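Long-range contacts in CBS domain-containing protein (Pyrococcus horikoshii, PDB 2YZI), which is of unknown function but contains two CBS domains, a module that in many relatives binds adenosine nucleotides and regulates an attached partner: residues T24-A29 with Y70-E75; G39-I44 with G52-S57; I83-N88 with I106-E111. All coordinates share one frame; numbering follows the deposited sequence.

The three contacts illustrate how chemistry follows position in a tandem CBS protein. Interaction 2 is the buried one, about 7 Å between its centre and the chain's; it pairs two antiparallel strands of the first domain and adds aromatic and aliphatic packing. Interaction 1, partly buried and farther out, fastens the same domain's first helix to the loop 70-75 by three backbone bonds, and packs against interaction 2. Interaction 3, in the second domain, joins parallel strands and combines an apolar face with one where polar, watered groups lie beside L107. It also touches interaction 2, whereas interactions 1 and 3 lie on opposite sides of the chain's centre. The second subunit reaches interactions 1 and 2 alone.

Interaction 1 of 3, residues T24-A29 with Y70-E75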
ATOM      1  N   THR B  24       7.581  -4.228  21.035  1.00 24.35           N
ATOM      2  CA  THR B  24       8.302  -4.422  19.782  1.00 24.35           C
ATOM      3  C   THR B  24       8.718  -3.060  19.220  1.00 24.41           C
ATOM      4  O   THR B  24       7.905  -2.141  19.159  1.00 24.92           O
ATOM      5  CB  THR B  24       7.402  -5.135  18.756  1.00 25.35           C
ATOM      6  OG1 THR B  24       6.931  -6.368  19.312  1.00 23.48           O
ATOM      7  CG2 THR B  24       8.169  -5.413  17.464  1.00 22.64           C
ATOM      8  N   SER B  25       9.975  -2.919  18.813  1.00 22.66           N
ATOM      9  CA  SER B  25      10.423  -1.640  18.273  1.00 23.33           C
ATOM     10  C   SER B  25       9.980  -1.440  16.825  1.00 23.97           C
ATOM     11  O   SER B  25       9.790  -2.400  16.068  1.00 23.66           O
ATOM     12  CB  SER B  25      11.951  -1.512  18.350  1.00 23.50           C
ATOM     13  OG  SER B  25      12.582  -2.152  17.254  1.00 22.88           O
ATOM     14  N   VAL B  26       9.827  -0.177  16.451  1.00 24.02           N
ATOM     15  CA  VAL B  26       9.415   0.181  15.105  1.00 25.49           C
ATOM     16  C   VAL B  26      10.355  -0.425  14.076  1.00 27.50           C
ATOM     17  O   VAL B  26       9.917  -0.883  13.026  1.00 27.55           O
ATOM     18  CB  VAL B  26       9.373   1.712  14.934  1.00 25.25           C
ATOM     19  CG1 VAL B  26       9.143   2.072  13.480  1.00 24.81           C
ATOM     20  CG2 VAL B  26       8.263   2.293  15.799  1.00 24.91           C
ATOM     21  N   GLN B  27      11.647  -0.452  14.390  1.00 29.28           N
ATOM     22  CA  GLN B  27      12.625  -1.012  13.469  1.00 29.38           C
ATOM     23  C   GLN B  27      12.393  -2.505  13.245  1.00 29.29           C
ATOM     24  O   GLN B  27      12.453  -2.983  12.115  1.00 31.23           O
ATOM     25  CB  GLN B  27      14.039  -0.777  13.988  1.00 30.78           C
ATOM     26  CG  GLN B  27      15.069  -0.716  12.877  1.00 33.32           C
ATOM     27  CD  GLN B  27      16.491  -0.601  13.392  1.00 34.21           C
ATOM     28  OE1 GLN B  27      16.803   0.271  14.204  1.00 36.48           O
ATOM     29  NE2 GLN B  27      17.363  -1.478  12.912  1.00 35.19           N
ATOM     30  N   GLU B  28      12.118  -3.242  14.316  1.00 28.73           N
ATOM     31  CA  GLU B  28      11.869  -4.677  14.204  1.00 26.67           C
ATOM     32  C   GLU B  28      10.552  -4.945  13.481  1.00 26.42           C
ATOM     33  O   GLU B  28      10.478  -5.810  12.609  1.00 25.43           O
ATOM     34  CB  GLU B  28      11.850  -5.316  15.594  1.00 27.52           C
ATOM     35  CG  GLU B  28      11.338  -6.748  15.629  1.00 30.41           C
ATOM     36  CD  GLU B  28      11.847  -7.603  14.478  1.00 32.82           C
ATOM     37  OE1 GLU B  28      13.008  -7.422  14.053  1.00 34.60           O
ATOM     38  OE2 GLU B  28      11.088  -8.472  14.002  1.00 34.83           O
ATOM     39  N   ALA B  29       9.511  -4.207  13.852  1.00 24.86           N
ATOM     40  CA  ALA B  29       8.216  -4.358  13.207  1.00 24.35           C
ATOM     41  C   ALA B  29       8.375  -4.095  11.699  1.00 24.51           C
ATOM     42  O   ALA B  29       7.774  -4.782  10.867  1.00 23.14           O
ATOM     43  CB  ALA B  29       7.216  -3.381  13.817  1.00 25.78           C
ATOM     44  N   TYR B  70      14.367   5.076  15.823  1.00 46.72           N
ATOM     45  CA  TYR B  70      13.836   3.898  15.149  1.00 47.17           C
ATOM     46  C   TYR B  70      13.679   2.764  16.147  1.00 45.85           C
ATOM     47  O   TYR B  70      13.139   1.706  15.819  1.00 45.47           O
ATOM     48  CB  TYR B  70      14.782   3.463  14.025  1.00 49.73           C
ATOM     49  CG  TYR B  70      14.967   4.494  12.933  1.00 52.31           C
ATOM     50  CD1 TYR B  70      14.575   5.821  13.119  1.00 53.97           C
ATOM     51  CD2 TYR B  70      15.566   4.151  11.724  1.00 53.63           C
ATOM     52  CE1 TYR B  70      14.776   6.782  12.136  1.00 55.30           C
ATOM     53  CE2 TYR B  70      15.777   5.104  10.731  1.00 55.16           C
ATOM     54  CZ  TYR B  70      15.380   6.418  10.943  1.00 55.63           C
ATOM     55  OH  TYR B  70      15.596   7.372   9.973  1.00 57.02           O
ATOM     56  N   ASP B  71      14.158   2.995  17.366  1.00 43.85           N
ATOM     57  CA  ASP B  71      14.082   1.993  18.418  1.00 41.95           C
ATOM     58  C   ASP B  71      12.871   2.153  19.332  1.00 39.35           C
ATOM     59  O   ASP B  71      12.693   1.357  20.254  1.00 39.75           O
ATOM     60  CB  ASP B  71      15.360   2.011  19.271  1.00 43.22           C
ATOM     61  CG  ASP B  71      15.590   3.349  19.971  1.00 44.51           C
ATOM     62  OD1 ASP B  71      14.660   3.867  20.628  1.00 45.32           O
ATOM     63  OD2 ASP B  71      16.714   3.882  19.873  1.00 47.06           O
ATOM     64  N   ILE B  72      12.041   3.169  19.098  1.00 35.53           N
ATOM     65  CA  ILE B  72      10.876   3.353  19.957  1.00 33.69           C
ATOM     66  C   ILE B  72       9.862   2.225  19.783  1.00 31.32           C
ATOM     67  O   ILE B  72       9.685   1.689  18.687  1.00 31.83           O
ATOM     68  CB  ILE B  72      10.147   4.700  19.700  1.00 33.33           C
ATOM     69  CG1 ILE B  72       9.502   4.699  18.311  1.00 34.73           C
ATOM     70  CG2 ILE B  72      11.122   5.856  19.859  1.00 33.88           C
ATOM     71  CD1 ILE B  72       8.558   5.851  18.072  1.00 33.82           C
ATOM     72  N   PRO B  73       9.186   1.839  20.873  1.00 29.67           N
ATOM     73  CA  PRO B  73       8.191   0.767  20.793  1.00 28.11           C
ATOM     74  C   PRO B  73       6.969   1.222  19.999  1.00 25.47           C
ATOM     75  O   PRO B  73       6.489   2.340  20.174  1.00 24.68           O
ATOM     76  CB  PRO B  73       7.875   0.495  22.257  1.00 29.13           C
ATOM     77  CG  PRO B  73       8.004   1.863  22.873  1.00 28.96           C
ATOM     78  CD  PRO B  73       9.284   2.363  22.248  1.00 29.83           C
ATOM     79  N   VAL B  74       6.483   0.352  19.118  1.00 24.54           N
ATOM     80  CA  VAL B  74       5.321   0.642  18.279  1.00 21.55           C
ATOM     81  C   VAL B  74       4.113   1.124  19.088  1.00 22.12           C
ATOM     82  O   VAL B  74       3.180   1.721  18.553  1.00 18.91           O
ATOM     83  CB  VAL B  74       4.915  -0.607  17.483  1.00 22.03           C
ATOM     84  CG1 VAL B  74       6.100  -1.117  16.697  1.00 21.53           C
ATOM     85  CG2 VAL B  74       4.411  -1.679  18.414  1.00 18.32           C
ATOM     86  N   GLU B  75       4.135   0.851  20.381  1.00 22.22           N
ATOM     87  CA  GLU B  75       3.052   1.258  21.260  1.00 24.67           C
ATOM     88  C   GLU B  75       2.878   2.772  21.181  1.00 25.40           C
ATOM     89  O   GLU B  75       1.773   3.298  21.333  1.00 25.65           O
ATOM     90  CB  GLU B  75       3.373   0.834  22.695  1.00 24.91           C
ATOM     91  CG  GLU B  75       2.397   1.339  23.729  1.00 31.06           C
ATOM     92  CD  GLU B  75       2.804   0.976  25.143  1.00 32.60           C
ATOM     93  OE1 GLU B  75       2.906  -0.231  25.447  1.00 33.20           O
ATOM     94  OE2 GLU B  75       3.017   1.899  25.951  1.00 35.18           O
TER
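The amide of Q27 and the ring of Y70 stand nearly perpendicular, their planes 88° apart, and do not stack. Q27 OE1 instead meets the root of the aromatic side chain, 3.8 Å from Y70 CB, while the ring leads away from Q27 to pack on I64 and on L68 of the second subunit. Beside this pair three backbone bonds join the segments, around a single bridge between S25 and P73. Q27 N donates to Y70 O, and V26 N to I72 O at 2.9 Å. In the reverse sense V74 N donates to T24 O, almost straight at 170°. Two amides of the helix's first turn are thus satisfied by the loop that follows helix 56-64. S25 is the N-cap, and its OG accepts from E28 N at 3.2 Å. The apolar side is carried by V26, whose CG2 lies anti to the carbonyl carbon and comes to 3.7 Å from I72 CG1, the two side chains running side by side. V74 CG1 closes the row, 3.8 Å from A29 CB. Loop 70-75 therefore lies across the start of helix 26-35: A29 and V74 both reach F54 of strand 50-55, and V26 touches I59 of helix 56-64.

Interaction 2 of 3, residues G39-I44 with G52-S57; sequences GSLVVI and GFFTKS
The bond from V43 N to G52 O, 2.9 Å long and fairly straight at 165°, is the shortest polar link between the strands, although the donor stands well above the carbonyl plane of G52. G52 N returns a longer bond to V43 O, completing one hydrogen-bonded pair. L41 and F54 form the next, L41 N to F54 O and F54 N to L41 O both being 3.0 Å. With no side chain on G52, V43 CB sits directly against its backbone, 4.0 Å from G52 CA.

On the face carrying L41, V43 and F54, the F54 ring is the centrepiece. Its CG lies between the backbone N and the carbonyl carbon (chi1 72°), and the ring stands beside L41: L41 CB lies over one face, offset toward the rim, and L41 CD1 comes to 3.6 Å from F54 CZ. V43 CG2 approaches the ring's edge near its plane, 3.9 Å from F54 CE2. Behind them, L41 meets A29 and M33 of helix 26-35.

The other face belongs to S40, V42, F53 and T55. V42 CG1 is at the edge of the F53 ring, 3.7 Å from F53 CD1, and S40 CB approaches F53 CZ obliquely. L107 of the second domain packs on both V42 and F53.

At the strand's end T55 is the N-cap of helix 56-64, and D58 OD2 accepts from T55 N, consistent with a capping box. The extended K56 chain passes G39, with K56 CE 3.8 Å from G39 CA; its NZ bonds S57 OG of the second subunit. This is the antiparallel hairpin of a CBS domain, one face under its own helix and the other against the partner domain.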
ATOM      1  N   GLY B  39       1.436  -4.736   4.811  1.00 24.21           N
ATOM      2  CA  GLY B  39       1.489  -3.303   5.033  1.00 22.05           C
ATOM      3  C   GLY B  39       1.053  -2.853   6.414  1.00 21.56           C
ATOM      4  O   GLY B  39       1.136  -1.668   6.742  1.00 22.16           O
ATOM      5  N   SER B  40       0.609  -3.795   7.234  1.00 20.33           N
ATOM      6  CA  SER B  40       0.136  -3.460   8.565  1.00 18.87           C
ATOM      7  C   SER B  40       0.391  -4.558   9.576  1.00 18.59           C
ATOM      8  O   SER B  40       0.773  -5.669   9.230  1.00 19.16           O
ATOM      9  CB  SER B  40      -1.371  -3.145   8.528  1.00 18.91           C
ATOM     10  OG  SER B  40      -2.128  -4.264   8.095  1.00 18.06           O
ATOM     11  N   LEU B  41       0.164  -4.222  10.834  1.00 16.79           N
ATOM     12  CA  LEU B  41       0.349  -5.145  11.937  1.00 15.71           C
ATOM     13  C   LEU B  41      -0.610  -4.784  13.063  1.00 16.32           C
ATOM     14  O   LEU B  41      -0.906  -3.610  13.282  1.00 13.04           O
ATOM     15  CB  LEU B  41       1.784  -5.050  12.469  1.00 15.22           C
ATOM     16  CG  LEU B  41       2.965  -5.509  11.604  1.00 14.15           C
ATOM     17  CD1 LEU B  41       4.262  -5.131  12.295  1.00 12.10           C
ATOM     18  CD2 LEU B  41       2.904  -7.021  11.389  1.00 15.55           C
ATOM     19  N   VAL B  42      -1.111  -5.804  13.754  1.00 14.93           N
ATOM     20  CA  VAL B  42      -1.961  -5.590  14.913  1.00 16.14           C
ATOM     21  C   VAL B  42      -0.999  -5.785  16.073  1.00 15.90           C
ATOM     22  O   VAL B  42       0.026  -6.445  15.922  1.00 14.79           O
ATOM     23  CB  VAL B  42      -3.082  -6.641  15.029  1.00 16.55           C
ATOM     24  CG1 VAL B  42      -4.129  -6.412  13.952  1.00 17.91           C
ATOM     25  CG2 VAL B  42      -2.489  -8.046  14.918  1.00 17.63           C
ATOM     26  N   VAL B  43      -1.319  -5.209  17.220  1.00 16.93           N
ATOM     27  CA  VAL B  43      -0.482  -5.336  18.407  1.00 16.07           C
ATOM     28  C   VAL B  43      -1.274  -6.106  19.454  1.00 17.70           C
ATOM     29  O   VAL B  43      -2.415  -5.757  19.755  1.00 19.00           O
ATOM     30  CB  VAL B  43      -0.110  -3.957  18.966  1.00 14.86           C
ATOM     31  CG1 VAL B  43       0.854  -4.113  20.152  1.00 15.04           C
ATOM     32  CG2 VAL B  43       0.501  -3.106  17.856  1.00 13.43           C
ATOM     33  N   ILE B  44      -0.665  -7.150  20.011  1.00 18.90           N
ATOM     34  CA  ILE B  44      -1.337  -7.995  20.995  1.00 19.68           C
ATOM     35  C   ILE B  44      -0.702  -7.930  22.382  1.00 19.29           C
ATOM     36  O   ILE B  44       0.519  -7.972  22.506  1.00 19.02           O
ATOM     37  CB  ILE B  44      -1.338  -9.461  20.508  1.00 20.79           C
ATOM     38  CG1 ILE B  44      -2.203  -9.587  19.256  1.00 23.03           C
ATOM     39  CG2 ILE B  44      -1.850 -10.382  21.579  1.00 20.70           C
ATOM     40  CD1 ILE B  44      -1.616  -8.916  18.043  1.00 25.54           C
ATOM     41  N   GLY B  52      -3.829  -2.821  19.681  1.00 14.78           N
ATOM     42  CA  GLY B  52      -3.511  -1.779  18.730  1.00 15.00           C
ATOM     43  C   GLY B  52      -3.413  -2.229  17.289  1.00 16.38           C
ATOM     44  O   GLY B  52      -3.593  -3.400  16.977  1.00 15.47           O
ATOM     45  N   PHE B  53      -3.095  -1.281  16.416  1.00 16.89           N
ATOM     46  CA  PHE B  53      -2.989  -1.534  14.988  1.00 16.76           C
ATOM     47  C   PHE B  53      -2.212  -0.382  14.361  1.00 17.29           C
ATOM     48  O   PHE B  53      -2.325   0.769  14.816  1.00 18.02           O
ATOM     49  CB  PHE B  53      -4.394  -1.574  14.381  1.00 16.67           C
ATOM     50  CG  PHE B  53      -4.415  -1.768  12.894  1.00 17.10           C
ATOM     51  CD1 PHE B  53      -4.344  -3.046  12.343  1.00 16.87           C
ATOM     52  CD2 PHE B  53      -4.540  -0.669  12.038  1.00 16.58           C
ATOM     53  CE1 PHE B  53      -4.401  -3.228  10.966  1.00 16.06           C
ATOM     54  CE2 PHE B  53      -4.599  -0.843  10.662  1.00 14.23           C
ATOM     55  CZ  PHE B  53      -4.529  -2.126  10.124  1.00 13.92           C
ATOM     56  N   PHE B  54      -1.432  -0.679  13.326  1.00 16.31           N
ATOM     57  CA  PHE B  54      -0.669   0.359  12.642  1.00 16.17           C
ATOM     58  C   PHE B  54      -0.164  -0.079  11.265  1.00 16.82           C
ATOM     59  O   PHE B  54       0.055  -1.263  10.998  1.00 16.29           O
ATOM     60  CB  PHE B  54       0.493   0.845  13.525  1.00 14.43           C
ATOM     61  CG  PHE B  54       1.619  -0.143  13.660  1.00 16.47           C
ATOM     62  CD1 PHE B  54       2.598  -0.240  12.673  1.00 15.10           C
ATOM     63  CD2 PHE B  54       1.715  -0.960  14.792  1.00 14.44           C
ATOM     64  CE1 PHE B  54       3.662  -1.136  12.813  1.00 16.50           C
ATOM     65  CE2 PHE B  54       2.775  -1.859  14.943  1.00 16.78           C
ATOM     66  CZ  PHE B  54       3.751  -1.950  13.954  1.00 17.07           C
ATOM     67  N   THR B  55       0.009   0.903  10.390  1.00 16.67           N
ATOM     68  CA  THR B  55       0.458   0.655   9.025  1.00 17.17           C
ATOM     69  C   THR B  55       1.850   1.202   8.783  1.00 16.77           C
ATOM     70  O   THR B  55       2.472   1.764   9.677  1.00 16.20           O
ATOM     71  CB  THR B  55      -0.477   1.323   8.009  1.00 16.70           C
ATOM     72  OG1 THR B  55      -0.380   2.745   8.146  1.00 19.39           O
ATOM     73  CG2 THR B  55      -1.914   0.886   8.238  1.00 14.62           C
ATOM     74  N   LYS B  56       2.333   1.015   7.560  1.00 18.82           N
ATOM     75  CA  LYS B  56       3.641   1.509   7.166  1.00 18.48           C
ATOM     76  C   LYS B  56       3.524   3.028   7.106  1.00 17.75           C
ATOM     77  O   LYS B  56       4.453   3.760   7.452  1.00 16.92           O
ATOM     78  CB  LYS B  56       4.021   0.948   5.794  1.00 18.51           C
ATOM     79  CG  LYS B  56       4.387  -0.536   5.795  1.00 19.19           C
ATOM     80  CD  LYS B  56       4.738  -1.029   4.392  1.00 19.37           C
ATOM     81  CE  LYS B  56       5.164  -2.500   4.394  1.00 19.19           C
ATOM     82  NZ  LYS B  56       5.466  -3.037   3.027  1.00 15.74           N
ATOM     83  N   SER B  57       2.355   3.486   6.680  1.00 17.62           N
ATOM     84  CA  SER B  57       2.093   4.903   6.577  1.00 19.10           C
ATOM     85  C   SER B  57       2.203   5.560   7.949  1.00 21.03           C
ATOM     86  O   SER B  57       2.750   6.658   8.063  1.00 22.50           O
ATOM     87  CB  SER B  57       0.704   5.137   5.988  1.00 18.43           C
ATOM     88  OG  SER B  57       0.536   6.491   5.633  1.00 20.45           O
TER

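Interaction 3 of 3, residues I83-N88 with I106-E111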
ATOM      1  N   ILE B  83     -10.859  -0.362  12.547  1.00 21.86           N
ATOM      2  CA  ILE B  83     -11.886  -0.131  11.543  1.00 21.64           C
ATOM      3  C   ILE B  83     -12.042  -1.506  10.928  1.00 22.43           C
ATOM      4  O   ILE B  83     -11.093  -2.060  10.361  1.00 22.99           O
ATOM      5  CB  ILE B  83     -11.443   0.879  10.477  1.00 21.80           C
ATOM      6  CG1 ILE B  83     -11.297   2.257  11.121  1.00 22.75           C
ATOM      7  CG2 ILE B  83     -12.456   0.925   9.342  1.00 17.97           C
ATOM      8  CD1 ILE B  83     -12.585   2.761  11.802  1.00 27.82           C
ATOM      9  N   THR B  84     -13.245  -2.050  11.050  1.00 22.00           N
ATOM     10  CA  THR B  84     -13.514  -3.390  10.576  1.00 21.05           C
ATOM     11  C   THR B  84     -14.695  -3.520   9.647  1.00 21.57           C
ATOM     12  O   THR B  84     -15.410  -2.564   9.364  1.00 22.36           O
ATOM     13  CB  THR B  84     -13.778  -4.319  11.760  1.00 22.67           C
ATOM     14  OG1 THR B  84     -14.980  -3.898  12.412  1.00 22.64           O
ATOM     15  CG2 THR B  84     -12.629  -4.267  12.758  1.00 19.87           C
ATOM     16  N   ALA B  85     -14.882  -4.746   9.191  1.00 20.71           N
ATOM     17  CA  ALA B  85     -15.964  -5.107   8.310  1.00 20.42           C
ATOM     18  C   ALA B  85     -16.317  -6.520   8.728  1.00 21.52           C
ATOM     19  O   ALA B  85     -15.448  -7.288   9.125  1.00 22.36           O
ATOM     20  CB  ALA B  85     -15.498  -5.083   6.863  1.00 20.56           C
ATOM     21  N   ASN B  86     -17.586  -6.868   8.641  1.00 20.51           N
ATOM     22  CA  ASN B  86     -18.017  -8.198   9.017  1.00 21.29           C
ATOM     23  C   ASN B  86     -17.764  -9.208   7.884  1.00 22.96           C
ATOM     24  O   ASN B  86     -17.790  -8.851   6.703  1.00 23.72           O
ATOM     25  CB  ASN B  86     -19.492  -8.137   9.381  1.00 19.80           C
ATOM     26  CG  ASN B  86     -20.017  -9.445   9.873  1.00 19.52           C
ATOM     27  OD1 ASN B  86     -20.481 -10.279   9.087  1.00 19.08           O
ATOM     28  ND2 ASN B  86     -19.940  -9.650  11.183  1.00 17.03           N
ATOM     29  N   VAL B  87     -17.518 -10.468   8.242  1.00 23.93           N
ATOM     30  CA  VAL B  87     -17.253 -11.509   7.241  1.00 25.18           C
ATOM     31  C   VAL B  87     -18.316 -11.570   6.151  1.00 25.43           C
ATOM     32  O   VAL B  87     -18.012 -11.884   5.002  1.00 26.65           O
ATOM     33  CB  VAL B  87     -17.138 -12.928   7.879  1.00 23.92           C
ATOM     34  CG1 VAL B  87     -15.923 -13.002   8.773  1.00 22.02           C
ATOM     35  CG2 VAL B  87     -18.387 -13.250   8.682  1.00 25.96           C
ATOM     36  N   ASN B  88     -19.558 -11.260   6.512  1.00 26.62           N
ATOM     37  CA  ASN B  88     -20.664 -11.304   5.559  1.00 26.44           C
ATOM     38  C   ASN B  88     -20.916 -10.025   4.769  1.00 26.46           C
ATOM     39  O   ASN B  88     -21.746 -10.019   3.869  1.00 28.79           O
ATOM     40  CB  ASN B  88     -21.948 -11.727   6.272  1.00 26.78           C
ATOM     41  CG  ASN B  88     -21.921 -13.177   6.690  1.00 27.10           C
ATOM     42  OD1 ASN B  88     -22.488 -13.547   7.715  1.00 30.48           O
ATOM     43  ND2 ASN B  88     -21.270 -14.012   5.893  1.00 25.72           N
ATOM     44  N   ILE B 106      -8.177  -3.463   6.018  1.00 19.36           N
ATOM     45  CA  ILE B 106      -9.342  -3.436   6.898  1.00 18.51           C
ATOM     46  C   ILE B 106      -9.501  -4.789   7.589  1.00 18.97           C
ATOM     47  O   ILE B 106      -9.566  -5.830   6.936  1.00 19.10           O
ATOM     48  CB  ILE B 106     -10.636  -3.071   6.116  1.00 18.64           C
ATOM     49  CG1 ILE B 106     -11.781  -2.839   7.098  1.00 18.51           C
ATOM     50  CG2 ILE B 106     -10.980  -4.166   5.111  1.00 18.00           C
ATOM     51  CD1 ILE B 106     -13.020  -2.209   6.484  1.00 18.09           C
ATOM     52  N   LEU B 107      -9.537  -4.770   8.920  1.00 18.17           N
ATOM     53  CA  LEU B 107      -9.675  -6.001   9.695  1.00 17.48           C
ATOM     54  C   LEU B 107     -11.063  -6.609   9.522  1.00 19.10           C
ATOM     55  O   LEU B 107     -12.058  -5.891   9.440  1.00 18.54           O
ATOM     56  CB  LEU B 107      -9.392  -5.732  11.181  1.00 14.19           C
ATOM     57  CG  LEU B 107      -7.932  -5.411  11.525  1.00 14.55           C
ATOM     58  CD1 LEU B 107      -7.785  -4.995  12.971  1.00 14.00           C
ATOM     59  CD2 LEU B 107      -7.087  -6.633  11.248  1.00 14.41           C
ATOM     60  N   ILE B 108     -11.127  -7.935   9.445  1.00 19.24           N
ATOM     61  CA  ILE B 108     -12.401  -8.610   9.286  1.00 19.34           C
ATOM     62  C   ILE B 108     -12.854  -9.172  10.624  1.00 21.87           C
ATOM     63  O   ILE B 108     -12.081  -9.766  11.378  1.00 20.83           O
ATOM     64  CB  ILE B 108     -12.322  -9.737   8.241  1.00 18.46           C
ATOM     65  CG1 ILE B 108     -11.744  -9.194   6.919  1.00 18.91           C
ATOM     66  CG2 ILE B 108     -13.712 -10.316   8.005  1.00 17.18           C
ATOM     67  CD1 ILE B 108     -12.523  -8.032   6.307  1.00 14.93           C
ATOM     68  N   GLU B 109     -14.133  -8.970  10.911  1.00 24.79           N
ATOM     69  CA  GLU B 109     -14.720  -9.401  12.163  1.00 26.43           C
ATOM     70  C   GLU B 109     -15.856 -10.389  11.988  1.00 27.28           C
ATOM     71  O   GLU B 109     -16.579 -10.360  10.995  1.00 27.19           O
ATOM     72  CB  GLU B 109     -15.204  -8.160  12.925  1.00 27.18           C
ATOM     73  CG  GLU B 109     -16.171  -8.408  14.067  1.00 30.99           C
ATOM     74  CD  GLU B 109     -17.616  -8.461  13.610  1.00 32.51           C
ATOM     75  OE1 GLU B 109     -17.951  -7.772  12.619  1.00 34.66           O
ATOM     76  OE2 GLU B 109     -18.415  -9.180  14.253  1.00 33.78           O
ATOM     77  N   GLU B 110     -15.979 -11.280  12.961  1.00 27.57           N
ATOM     78  CA  GLU B 110     -17.043 -12.269  13.002  1.00 28.50           C
ATOM     79  C   GLU B 110     -17.390 -12.497  14.477  1.00 27.44           C
ATOM     80  O   GLU B 110     -16.546 -12.899  15.267  1.00 25.72           O
ATOM     81  CB  GLU B 110     -16.613 -13.588  12.352  1.00 28.51           C
ATOM     82  CG  GLU B 110     -17.692 -14.660  12.444  1.00 29.97           C
ATOM     83  CD  GLU B 110     -17.309 -15.959  11.768  1.00 33.27           C
ATOM     84  OE1 GLU B 110     -16.175 -16.434  11.980  1.00 35.25           O
ATOM     85  OE2 GLU B 110     -18.152 -16.515  11.033  1.00 33.09           O
ATOM     86  N   GLU B 111     -18.630 -12.208  14.843  1.00 29.14           N
ATOM     87  CA  GLU B 111     -19.079 -12.377  16.216  1.00 31.17           C
ATOM     88  C   GLU B 111     -18.176 -11.685  17.236  1.00 30.93           C
ATOM     89  O   GLU B 111     -17.964 -12.196  18.333  1.00 31.51           O
ATOM     90  CB  GLU B 111     -19.194 -13.867  16.541  1.00 33.71           C
ATOM     91  CG  GLU B 111     -20.329 -14.555  15.816  1.00 39.05           C
ATOM     92  CD  GLU B 111     -20.331 -16.052  16.025  1.00 42.99           C
ATOM     93  OE1 GLU B 111     -19.478 -16.737  15.419  1.00 44.25           O
ATOM     94  OE2 GLU B 111     -21.182 -16.540  16.799  1.00 43.90           O
TER
HETATM   95  O   HOH W   1     -17.457  -5.153  11.500  1.00 20.57           O
HETATM   96  O   HOH W   2     -20.336 -11.922  12.915  1.00 25.85           O
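A85 CB packs 3.8 Å from I106 CD1, and V87 CG1 meets I108 CG2 at 3.6 Å; this is the tight side. V94 of helix 91-101 covers both A85 and I106, and F118 of strand 113-119 touches I106 and I108. Between the strands E109 N donates to A85 O at 2.8 Å and V87 N to E109 O at 2.9 Å, whereas the link from L107 N to I83 O is weak. Strands 84-86 and 105-110 run parallel with helix 91-101 between them in sequence, the beta-alpha-beta unit of the second CBS domain. Toward T84, N86 and E109 the contact is looser and watered, although L107 on the same face remains apolar. There the E109 chain bends at chi2 (-87°), and N86 ND2 donates to E109 OE1 at 3.1 Å from above the carboxylate plane. A water also donates to E109 OE1 and bonds T84 OG1, while E109 OE2 accepts from G112 N. N86 OD1 accepts from N88 N at 2.9 Å, an Asx turn. Replacing N86 by an alanine would probably leave E109 OE1 without its amide donor and N88 N without the turn's acceptor. A second water accepts from both N86 ND2 and E111 N, bridging the strand ends.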